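Local coordinates for protein SmhA (Serratia marcescens, PDB 7A27) that is the A component of a tripartite alpha-pore-forming toxin, held here in its soluble form, and probably acts with its partner proteins to perforate target membranes, at residues A25-S30 / K178-I183; S30-L35 / Q66-N71. All coordinates share one frame; numbering follows the deposited sequence.

Interaction 1: A25-S30 / K178-I183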
# COMPACT_ATOMS: atom_id res chain seq x y z
N ALA A 25 -0.29 -0.44 0.50
CA ALA A 25 0.63 0.68 0.81
C ALA A 25 2.06 0.29 0.45
O ALA A 25 2.73 1.13 -0.13
CB ALA A 25 0.54 1.09 2.26
N LEU A 26 2.53 -0.91 0.80
CA LEU A 26 3.90 -1.37 0.49
C LEU A 26 4.08 -1.41 -1.03
O LEU A 26 5.10 -0.94 -1.51
CB LEU A 26 4.17 -2.76 1.08
CG LEU A 26 4.35 -2.82 2.58
CD1 LEU A 26 4.33 -4.26 3.06
CD2 LEU A 26 5.63 -2.15 3.01
N LEU A 27 3.13 -2.00 -1.73
CA LEU A 27 3.17 -2.09 -3.21
C LEU A 27 3.17 -0.66 -3.77
O LEU A 27 3.99 -0.38 -4.64
CB LEU A 27 1.99 -2.92 -3.72
CG LEU A 27 1.97 -3.13 -5.23
CD1 LEU A 27 3.26 -3.73 -5.72
CD2 LEU A 27 0.84 -4.04 -5.64
N ASN A 28 2.35 0.24 -3.24
CA ASN A 28 2.23 1.63 -3.75
C ASN A 28 3.55 2.37 -3.48
O ASN A 28 3.86 3.32 -4.21
CB ASN A 28 1.03 2.36 -3.14
CG ASN A 28 0.50 3.46 -4.05
OD1 ASN A 28 0.73 3.45 -5.26
ND2 ASN A 28 -0.23 4.40 -3.47
N GLN A 29 4.29 1.94 -2.48
CA GLN A 29 5.63 2.49 -2.13
C GLN A 29 6.55 2.17 -3.31
O GLN A 29 7.29 3.09 -3.75
CB GLN A 29 6.06 1.88 -0.78
CG GLN A 29 7.25 2.54 -0.11
CD GLN A 29 7.54 1.94 1.26
OE1 GLN A 29 7.05 0.88 1.62
NE2 GLN A 29 8.37 2.62 2.04
N SER A 30 6.48 0.93 -3.83
CA SER A 30 7.30 0.42 -4.95
C SER A 30 6.87 1.10 -6.25
O SER A 30 7.75 1.44 -7.04
CB SER A 30 7.25 -1.09 -5.07
OG SER A 30 7.72 -1.74 -3.89
N LYS A 178 -1.01 -7.82 -13.58
CA LYS A 178 -1.54 -9.04 -12.90
C LYS A 178 -0.35 -9.88 -12.39
O LYS A 178 -0.45 -10.39 -11.25
CB LYS A 178 -2.50 -9.83 -13.80
CG LYS A 178 -3.79 -9.12 -14.17
CD LYS A 178 -5.01 -10.03 -14.40
CE LYS A 178 -4.99 -10.91 -15.64
NZ LYS A 178 -4.97 -10.12 -16.89
N ASN A 179 0.73 -9.98 -13.17
CA ASN A 179 1.95 -10.74 -12.80
C ASN A 179 2.60 -10.09 -11.58
O ASN A 179 2.88 -10.81 -10.62
CB ASN A 179 2.95 -10.79 -13.95
CG ASN A 179 2.52 -11.66 -15.12
OD1 ASN A 179 2.97 -11.44 -16.25
ND2 ASN A 179 1.66 -12.64 -14.87
N ILE A 180 2.84 -8.77 -11.61
CA ILE A 180 3.50 -8.04 -10.48
C ILE A 180 2.69 -8.31 -9.21
O ILE A 180 3.29 -8.73 -8.21
CB ILE A 180 3.64 -6.54 -10.76
CG1 ILE A 180 4.56 -6.30 -11.95
CG2 ILE A 180 4.13 -5.83 -9.52
CD1 ILE A 180 4.57 -4.87 -12.45
N GLN A 181 1.37 -8.11 -9.29
CA GLN A 181 0.46 -8.31 -8.14
C GLN A 181 0.67 -9.72 -7.58
O GLN A 181 0.78 -9.86 -6.34
CB GLN A 181 -0.98 -8.04 -8.54
CG GLN A 181 -1.97 -8.11 -7.39
CD GLN A 181 -1.76 -7.03 -6.35
OE1 GLN A 181 -1.76 -5.82 -6.64
NE2 GLN A 181 -1.62 -7.49 -5.12
N SER A 182 0.79 -10.74 -8.45
CA SER A 182 0.95 -12.16 -8.03
C SER A 182 2.27 -12.35 -7.27
O SER A 182 2.28 -13.13 -6.28
CB SER A 182 0.85 -13.12 -9.21
OG SER A 182 -0.49 -13.28 -9.65
N ILE A 183 3.33 -11.67 -7.73
CA ILE A 183 4.72 -11.73 -7.18
C ILE A 183 4.74 -11.05 -5.81
O ILE A 183 5.34 -11.62 -4.86
CB ILE A 183 5.71 -11.09 -8.16
CG1 ILE A 183 5.86 -11.94 -9.43
CG2 ILE A 183 7.05 -10.83 -7.48
CD1 ILE A 183 6.58 -11.25 -10.55
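L27 meets I180 and Q181 where helix 14-37 passes helix 160-188 in the interior of the chain. Before it in the sequence, A25 and L26 lie against Y356 of helix 325-358. L27 is the one residue of 25-30 that reaches 178-183, and its CA lies 8.4 Å from the CA of Q181. Its CG is anti to the backbone N (chi1 -177°), which carries both methyls out to the neighbouring helix. The two methyls take different partners. L27 CD1 approaches I180 CG2 at 4.4 Å, an apolar contact. L27 CD2 comes within 3.3 Å of Q181 OE1, and the two side chains pass at a slant. The Q181 chain is bent at chi2 (66°), and this brings its amide back towards L27. Its NE2 is hydrogen-bonded to D185, one turn further along the same helix. Beyond L27, Q29 bonds Y356 O through NE2. S30 OG makes a weak bond with N359, a calcium-binding residue. The contact pairs one apolar touch with one methyl set against an amide oxygen. It implies a small contact of van der Waals type, with Q181 NE2 served by D185 in its own helix.

Interaction 2: S30-L35 / Q66-N71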
# COMPACT_ATOMS: atom_id res chain seq x y z
N SER A 30 6.48 0.93 -3.83
CA SER A 30 7.30 0.42 -4.95
C SER A 30 6.87 1.10 -6.25
O SER A 30 7.75 1.44 -7.04
CB SER A 30 7.25 -1.09 -5.07
OG SER A 30 7.72 -1.74 -3.89
N TYR A 31 5.58 1.33 -6.46
CA TYR A 31 5.06 2.02 -7.67
C TYR A 31 5.46 3.50 -7.63
O TYR A 31 5.65 4.06 -8.70
CB TYR A 31 3.55 1.83 -7.86
CG TYR A 31 3.13 0.44 -8.25
CD1 TYR A 31 3.88 -0.33 -9.12
CD2 TYR A 31 1.91 -0.07 -7.84
CE1 TYR A 31 3.48 -1.60 -9.49
CE2 TYR A 31 1.49 -1.34 -8.21
CZ TYR A 31 2.28 -2.10 -9.03
OH TYR A 31 1.88 -3.33 -9.41
N SER A 32 5.60 4.09 -6.45
CA SER A 32 6.12 5.48 -6.30
C SER A 32 7.59 5.48 -6.72
O SER A 32 7.97 6.39 -7.47
CB SER A 32 5.96 6.01 -4.92
OG SER A 32 4.60 6.00 -4.56
N ASN A 33 8.37 4.50 -6.25
CA ASN A 33 9.81 4.41 -6.57
C ASN A 33 9.98 4.22 -8.07
O ASN A 33 10.97 4.74 -8.63
CB ASN A 33 10.50 3.29 -5.79
CG ASN A 33 10.80 3.67 -4.36
OD1 ASN A 33 11.25 4.79 -4.08
ND2 ASN A 33 10.59 2.72 -3.45
N LEU A 34 9.06 3.49 -8.71
CA LEU A 34 9.14 3.22 -10.17
C LEU A 34 8.93 4.54 -10.92
O LEU A 34 9.70 4.81 -11.83
CB LEU A 34 8.10 2.17 -10.56
CG LEU A 34 8.11 1.75 -12.02
CD1 LEU A 34 9.37 0.97 -12.37
CD2 LEU A 34 6.90 0.91 -12.34
N LEU A 35 7.94 5.34 -10.54
CA LEU A 35 7.64 6.66 -11.17
C LEU A 35 8.81 7.64 -11.02
O LEU A 35 9.01 8.47 -11.97
CB LEU A 35 6.40 7.25 -10.52
CG LEU A 35 5.07 6.69 -11.02
CD1 LEU A 35 3.96 7.18 -10.12
CD2 LEU A 35 4.83 7.11 -12.46
N GLN A 66 6.62 11.36 -4.72
CA GLN A 66 7.47 11.90 -3.63
C GLN A 66 6.60 12.13 -2.38
O GLN A 66 7.02 11.69 -1.30
CB GLN A 66 8.19 13.17 -4.07
CG GLN A 66 8.90 13.94 -2.96
CD GLN A 66 9.52 15.21 -3.49
OE1 GLN A 66 10.11 15.25 -4.57
NE2 GLN A 66 9.40 16.29 -2.72
N VAL A 67 5.44 12.76 -2.52
CA VAL A 67 4.55 13.05 -1.36
C VAL A 67 4.17 11.73 -0.68
O VAL A 67 4.33 11.63 0.56
CB VAL A 67 3.31 13.88 -1.75
CG1 VAL A 67 2.31 13.94 -0.62
CG2 VAL A 67 3.70 15.29 -2.15
N PHE A 68 3.67 10.76 -1.43
CA PHE A 68 3.32 9.44 -0.86
C PHE A 68 4.54 8.84 -0.13
O PHE A 68 4.41 8.47 1.04
CB PHE A 68 2.86 8.45 -1.93
CG PHE A 68 2.41 7.14 -1.34
CD1 PHE A 68 1.15 7.00 -0.80
CD2 PHE A 68 3.26 6.05 -1.28
CE1 PHE A 68 0.75 5.81 -0.22
CE2 PHE A 68 2.84 4.85 -0.73
CZ PHE A 68 1.59 4.73 -0.19
N LYS A 69 5.68 8.79 -0.80
CA LYS A 69 6.92 8.12 -0.32
C LYS A 69 7.41 8.75 0.99
O LYS A 69 7.70 7.97 1.92
CB LYS A 69 8.00 8.20 -1.40
CG LYS A 69 9.15 7.22 -1.24
CD LYS A 69 10.37 7.57 -2.07
CE LYS A 69 11.57 6.78 -1.61
NZ LYS A 69 12.84 7.46 -1.93
N GLN A 70 7.50 10.09 1.07
CA GLN A 70 8.12 10.84 2.19
C GLN A 70 7.11 11.23 3.28
O GLN A 70 7.51 11.14 4.46
CB GLN A 70 8.86 12.08 1.67
CG GLN A 70 10.08 11.69 0.83
CD GLN A 70 10.86 12.84 0.23
OE1 GLN A 70 10.71 13.99 0.63
NE2 GLN A 70 11.71 12.54 -0.73
N ASN A 71 5.89 11.64 2.93
CA ASN A 71 4.87 12.12 3.92
C ASN A 71 3.86 11.02 4.30
O ASN A 71 3.77 10.69 5.50
CB ASN A 71 4.15 13.37 3.42
CG ASN A 71 5.10 14.53 3.21
OD1 ASN A 71 6.32 14.34 3.17
ND2 ASN A 71 4.57 15.74 3.09
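The backbones of 30-35 and 66-71 come closest at S32 and K69, whose CA atoms are 6.6 Å apart, with the two helix segments running in broadly opposite directions. The contact belongs to the long alpha-helical bundle of this toxin, consistent with the ClyA-like alpha-pore-forming family. It joins helix 14-37 to helix 48-96, the next helix in sequence. Segment 66-71 is slightly irregular, with a wider pi-type turn at 68-71.

Two pairs of side chains make the contact. In the first, S32 faces F68. The phenyl ring is carried towards helix 14-37 because its CG is anti to the backbone N (chi1 -176°). S32 OG lies obliquely to this ring, 3.5 Å from F68 CD2 and 4.0 Å from F68 CB. The hydroxyl is also hydrogen-bonded to N28 O, one turn earlier in its own helix. Its polar need is therefore met locally, and it can sit beside an aromatic ring in a buried place.

In the second pair, K69 reaches across the side of helix 14-37 with its chain extended beyond CG. N33 crosses it at about a right angle. The amide oxygen N33 OD1 rests on the aliphatic part of the lysine, at 3.5 Å from K69 CD. The other end of the amide, ND2, makes a weak hydrogen bond to N360 O, which may help to set how the group is turned. K69 also touches N360 and L36, so the lysine chain is bordered by the C-terminal loop and by helix 14-37. Its charged end makes no hydrogen bond to N33: the nearest carbon, K69 CE, is 3.2 Å from N33 OD1, while K69 NZ is 3.8 Å from that oxygen.

Interactions 1 and 2 share S30 and helix 14-37, which meets a different partner helix in each. Their centres are about 13 Å apart. Both are largely buried. Interaction 1 lies nearer the centre of the chain and pairs a leucine with an isoleucine and a partly exposed glutamine. Interaction 2 lies further out and sets a serine against a phenylalanine and an asparagine against a partly exposed lysine. The two also touch directly. Y31 of interaction 2 reaches back to interaction 1, its OH 3.4 Å from I180 CG2. The F68 ring approaches the earlier turn, with CE2 3.8 Å from A25 O. Calcium-binding N359 lies close to both contacts, although no calcium is bound in this chain.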